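Side-chain contacts in glucose-6-phosphate isomerase like protein (Thermus thermophilus, PDB 1WIW), which probably interconverts phosphorylated sugars, as a likely glucose-6-phosphate and mannose-6-phosphate isomerase: residues B[22-25]-B[26-29]; B[249-252]-B[253-256]. One frame throughout, in Å; residues are numbered along the deposited sequence.

How the contacts relate
Both contacts are local, each formed within eight consecutive residues, and they follow one another along the chain without nesting or crossing. Contact 1 comes first. It turns the chain out of helix 17-23 into the loop that leads to strand 39-45, the first strand of the N-terminal parallel sheet. More than two hundred residues later, contact 2 starts helix 251-272, after strand 240-244 of the second parallel sheet. The centres are about 17 Å apart, and the nearest atoms about 7 Å. Shared neighbours join them indirectly: helices 110-121 and 125-139 touch side chains of both, and Leu24 of contact 1 packs on Trp259 and Tyr260 of helix 251-272.

Contact 1 (B[22-25]-B[26-29]); sequences RDLV and GTGP
Thr27 grips the carbonyl oxygen of Leu24 with two hydrogen bonds. Its backbone N donates to Leu24 O at 3.1 Å, with an N-H...O angle of 152°. Its hydroxyl OG1 donates to the same oxygen at 2.7 Å, in the carbonyl plane and on a lone pair. The first torsion (chi1 62°) sets OG1 between the backbone N and carbonyl carbon of Thr27, and from there it reaches back to Leu24. OG1 is also bonded to Arg113 NE of helix 110-121.

The backbone bond closes a type II beta turn from Leu24 to Thr27. This turn carries the chain out of helix 17-23, which belongs to the N-terminal phosphoglucose isomerase region. Val25 and Gly26 fill the two central places. With phi at 96°, Gly26 has a backbone shape in which a CB would clash with Val25 O. Gly26 N is hydrogen-bonded to Tyr112 OH, also on helix 110-121.

Two carbon-to-oxygen contacts lie beside these bonds. Thr27 CG2 lies 3.1 Å from Asp23 O. Leu24 and Thr27 cross at about a right angle, and Leu24 CD1 is 3.7 Å from Thr27 OG1. The buried Leu24 side chain touches Tyr112 and Arg113 of helix 110-121 and Trp259 and Tyr260 of helix 251-272, while Val25 packs on Leu135 and Leu136 of helix 125-139. An alanine in place of Thr27 lacks OG1 and CG2, which would probably leave Leu24 O with only the backbone donor of this turn and Arg113 NE without this partner.

One charged pair lies within 22-25. Arg22 NH2 forms a salt bridge with Asp23 OD1 at 3.5 Å, the carboxylate oxygen meeting the edge of the guanidinium in its plane.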
ATOM      1  N   ARG B  22       8.998  17.055  19.715  1.00  7.64           N
ATOM      2  CA  ARG B  22      10.225  17.809  19.933  1.00 10.80           C
ATOM      3  C   ARG B  22      11.378  16.988  20.498  1.00  9.51           C
ATOM      4  O   ARG B  22      12.521  17.140  20.070  1.00  9.44           O
ATOM      5  CB  ARG B  22       9.974  18.988  20.875  1.00 13.44           C
ATOM      6  CG  ARG B  22      11.211  19.860  21.062  1.00 21.94           C
ATOM      7  CD  ARG B  22      10.974  21.007  22.028  1.00 27.76           C
ATOM      8  NE  ARG B  22      12.048  21.994  21.956  1.00 34.64           N
ATOM      9  CZ  ARG B  22      13.320  21.746  22.259  1.00 37.46           C
ATOM     10  NH1 ARG B  22      14.228  22.710  22.158  1.00 38.28           N
ATOM     11  NH2 ARG B  22      13.685  20.539  22.667  1.00 40.00           N
ATOM     12  N   ASP B  23      11.080  16.119  21.460  1.00  9.45           N
ATOM     13  CA  ASP B  23      12.115  15.311  22.109  1.00  8.30           C
ATOM     14  C   ASP B  23      12.340  13.913  21.532  1.00  6.37           C
ATOM     15  O   ASP B  23      13.078  13.119  22.114  1.00  6.52           O
ATOM     16  CB  ASP B  23      11.798  15.171  23.605  1.00  7.78           C
ATOM     17  CG  ASP B  23      11.865  16.495  24.352  1.00 13.67           C
ATOM     18  OD1 ASP B  23      12.309  17.505  23.762  1.00 10.84           O
ATOM     19  OD2 ASP B  23      11.480  16.517  25.541  1.00  9.92           O
ATOM     20  N   LEU B  24      11.734  13.614  20.387  1.00  6.36           N
ATOM     21  CA  LEU B  24      11.854  12.287  19.788  1.00  4.68           C
ATOM     22  C   LEU B  24      13.254  11.689  19.674  1.00  5.63           C
ATOM     23  O   LEU B  24      13.480  10.543  20.060  1.00  6.68           O
ATOM     24  CB  LEU B  24      11.209  12.273  18.398  1.00  4.58           C
ATOM     25  CG  LEU B  24      11.168  10.889  17.743  1.00  1.39           C
ATOM     26  CD1 LEU B  24      10.353   9.930  18.612  1.00  3.37           C
ATOM     27  CD2 LEU B  24      10.560  10.999  16.346  1.00  1.74           C
ATOM     28  N   VAL B  25      14.188  12.452  19.130  1.00  6.21           N
ATOM     29  CA  VAL B  25      15.549  11.968  18.949  1.00  7.13           C
ATOM     30  C   VAL B  25      16.197  11.569  20.271  1.00  7.78           C
ATOM     31  O   VAL B  25      16.276  12.369  21.197  1.00  6.03           O
ATOM     32  CB  VAL B  25      16.418  13.038  18.249  1.00  7.77           C
ATOM     33  CG1 VAL B  25      17.892  12.625  18.267  1.00  6.74           C
ATOM     34  CG2 VAL B  25      15.935  13.228  16.812  1.00  7.00           C
ATOM     35  N   GLY B  26      16.661  10.326  20.351  1.00  7.81           N
ATOM     36  CA  GLY B  26      17.293   9.870  21.575  1.00  9.63           C
ATOM     37  C   GLY B  26      16.359   9.126  22.517  1.00 10.38           C
ATOM     38  O   GLY B  26      16.779   8.717  23.599  1.00  9.54           O
ATOM     39  N   THR B  27      15.096   8.957  22.129  1.00  9.78           N
ATOM     40  CA  THR B  27      14.152   8.221  22.970  1.00  8.74           C
ATOM     41  C   THR B  27      14.010   6.799  22.438  1.00  9.74           C
ATOM     42  O   THR B  27      14.267   6.538  21.257  1.00  9.01           O
ATOM     43  CB  THR B  27      12.745   8.885  22.996  1.00  9.84           C
ATOM     44  OG1 THR B  27      12.181   8.884  21.681  1.00  7.57           O
ATOM     45  CG2 THR B  27      12.841  10.311  23.506  1.00  8.99           C
ATOM     46  N   GLY B  28      13.605   5.881  23.311  1.00  8.99           N
ATOM     47  CA  GLY B  28      13.443   4.499  22.904  1.00  8.73           C
ATOM     48  C   GLY B  28      14.478   3.603  23.563  1.00  9.79           C
ATOM     49  O   GLY B  28      15.511   4.091  24.026  1.00  8.00           O
ATOM     50  N   PRO B  29      14.236   2.284  23.609  1.00 10.38           N
ATOM     51  CA  PRO B  29      15.175   1.342  24.225  1.00 10.91           C
ATOM     52  C   PRO B  29      16.506   1.233  23.497  1.00 12.42           C
ATOM     53  O   PRO B  29      16.585   1.392  22.277  1.00  9.56           O
ATOM     54  CB  PRO B  29      14.409   0.028  24.196  1.00 11.11           C
ATOM     55  CG  PRO B  29      13.651   0.140  22.910  1.00 12.95           C
ATOM     56  CD  PRO B  29      13.114   1.560  22.983  1.00 10.51           C
TER

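Contact 2 (B[249-252]-B[253-256]); sequences ANRL and AQVM
Asn250 OD1 accepts a nearly straight hydrogen bond from Ala253 N at 2.9 Å. The donor sits above the plane of the side-chain carbonyl, so no lone pair is met squarely. With chi1 at 65°, CG of Asn250 lies between its backbone N and carbonyl carbon, which brings OD1 back over the start of the helix. The other half of this amide is also satisfied: ND2 is bonded to Ser130 OG on helix 125-139. The amide is therefore held at both ends.

The backbone carbonyls bond in helical order. Asn250 O takes Gln254 N at 2.9 Å. Arg251 O takes Val255 N at 3.0 Å, and Leu252 O takes Met256 N at 3.2 Å.

Arg251 and Gln254 lie side by side and point the same way. Arg251 NH1 donates to Gln254 OE1 at 2.8 Å, but the bond is weak, at an angle of 126°. The guanidinium and amide planes are turned 45° apart. Gln254 NE2 makes a weak bond of its own to Ala246 O.

One apolar pair flanks these bonds. Leu252 CD2 lies 4.2 Å from CE of Met256, a selenomethionine, and both side chains also pack on Val131 and Leu115.

The arrangement is a helix N-cap: Asn250 caps the first turn of helix 251-272 in the C-terminal SIS region and ties that end to helix 125-139.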
ATOM      1  N   ALA B 249      21.826  13.152   4.560  1.00 12.69           N
ATOM      2  CA  ALA B 249      22.991  12.850   3.729  1.00 11.07           C
ATOM      3  C   ALA B 249      22.957  11.477   3.063  1.00 11.42           C
ATOM      4  O   ALA B 249      23.889  11.109   2.349  1.00  9.75           O
ATOM      5  CB  ALA B 249      24.268  12.979   4.570  1.00 10.57           C
ATOM      6  N   ASN B 250      21.906  10.708   3.317  1.00  9.68           N
ATOM      7  CA  ASN B 250      21.770   9.389   2.702  1.00 10.79           C
ATOM      8  C   ASN B 250      20.287   9.031   2.654  1.00  9.82           C
ATOM      9  O   ASN B 250      19.471   9.631   3.352  1.00 10.41           O
ATOM     10  CB  ASN B 250      22.583   8.330   3.471  1.00  9.85           C
ATOM     11  CG  ASN B 250      22.073   8.101   4.882  1.00 11.38           C
ATOM     12  OD1 ASN B 250      20.962   7.607   5.078  1.00  8.88           O
ATOM     13  ND2 ASN B 250      22.891   8.455   5.876  1.00  8.10           N
ATOM     14  N   ARG B 251      19.942   8.057   1.825  1.00 10.07           N
ATOM     15  CA  ARG B 251      18.548   7.673   1.643  1.00 10.88           C
ATOM     16  C   ARG B 251      17.760   7.340   2.907  1.00 10.10           C
ATOM     17  O   ARG B 251      16.620   7.775   3.052  1.00  8.97           O
ATOM     18  CB  ARG B 251      18.463   6.517   0.648  1.00 12.18           C
ATOM     19  CG  ARG B 251      19.014   6.874  -0.725  1.00 15.63           C
ATOM     20  CD  ARG B 251      18.172   7.935  -1.436  1.00 18.11           C
ATOM     21  NE  ARG B 251      18.755   8.296  -2.728  1.00 21.49           N
ATOM     22  CZ  ARG B 251      19.597   9.308  -2.922  1.00 23.16           C
ATOM     23  NH1 ARG B 251      19.953  10.086  -1.904  1.00 20.62           N
ATOM     24  NH2 ARG B 251      20.109   9.527  -4.130  1.00 20.49           N
ATOM     25  N   LEU B 252      18.354   6.577   3.815  1.00  9.65           N
ATOM     26  CA  LEU B 252      17.658   6.213   5.042  1.00 10.48           C
ATOM     27  C   LEU B 252      17.355   7.455   5.886  1.00 10.42           C
ATOM     28  O   LEU B 252      16.257   7.597   6.423  1.00  9.75           O
ATOM     29  CB  LEU B 252      18.491   5.198   5.835  1.00 12.64           C
ATOM     30  CG  LEU B 252      17.774   4.430   6.956  1.00 17.61           C
ATOM     31  CD1 LEU B 252      18.528   3.148   7.281  1.00 20.66           C
ATOM     32  CD2 LEU B 252      17.666   5.301   8.181  1.00 20.91           C
ATOM     33  N   ALA B 253      18.323   8.361   5.994  1.00  9.49           N
ATOM     34  CA  ALA B 253      18.133   9.588   6.765  1.00  8.71           C
ATOM     35  C   ALA B 253      17.049  10.447   6.118  1.00  8.01           C
ATOM     36  O   ALA B 253      16.187  10.997   6.800  1.00  8.49           O
ATOM     37  CB  ALA B 253      19.442  10.371   6.841  1.00  8.27           C
ATOM     38  N   GLN B 254      17.096  10.553   4.794  1.00  7.20           N
ATOM     39  CA  GLN B 254      16.114  11.330   4.052  1.00  7.27           C
ATOM     40  C   GLN B 254      14.695  10.802   4.284  1.00  8.44           C
ATOM     41  O   GLN B 254      13.751  11.580   4.475  1.00  7.25           O
ATOM     42  CB  GLN B 254      16.446  11.304   2.553  1.00  7.58           C
ATOM     43  CG  GLN B 254      17.706  12.090   2.188  1.00  6.99           C
ATOM     44  CD  GLN B 254      17.954  12.134   0.690  1.00  6.95           C
ATOM     45  OE1 GLN B 254      18.181  11.107   0.058  1.00  7.95           O
ATOM     46  NE2 GLN B 254      17.901  13.329   0.116  1.00  6.61           N
ATOM     47  N   VAL B 255      14.541   9.483   4.272  1.00  8.64           N
ATOM     48  CA  VAL B 255      13.225   8.888   4.494  1.00  8.16           C
ATOM     49  C   VAL B 255      12.692   9.275   5.872  1.00  6.91           C
ATOM     50  O   VAL B 255      11.565   9.737   6.005  1.00  7.31           O
ATOM     51  CB  VAL B 255      13.278   7.344   4.378  1.00  7.75           C
ATOM     52  CG1 VAL B 255      12.001   6.719   4.960  1.00  5.92           C
ATOM     53  CG2 VAL B 255      13.426   6.943   2.910  1.00  9.89           C
HETATM   54  N   MSE B 256      13.517   9.095   6.896  1.00  8.19           N
HETATM   55  CA  MSE B 256      13.113   9.415   8.258  1.00  8.90           C
HETATM   56  C   MSE B 256      12.845  10.915   8.440  1.00  8.87           C
HETATM   57  O   MSE B 256      11.940  11.305   9.185  1.00  8.77           O
HETATM   58  CB  MSE B 256      14.183   8.920   9.229  1.00 10.08           C
HETATM   59  CG  MSE B 256      13.656   8.048  10.367  1.00 21.34           C
HETATM   60 SE   MSE B 256      12.372   6.674   9.850  1.00 15.45          SE
HETATM   61  CE  MSE B 256      13.513   5.628   8.691  1.00 25.94           C
TER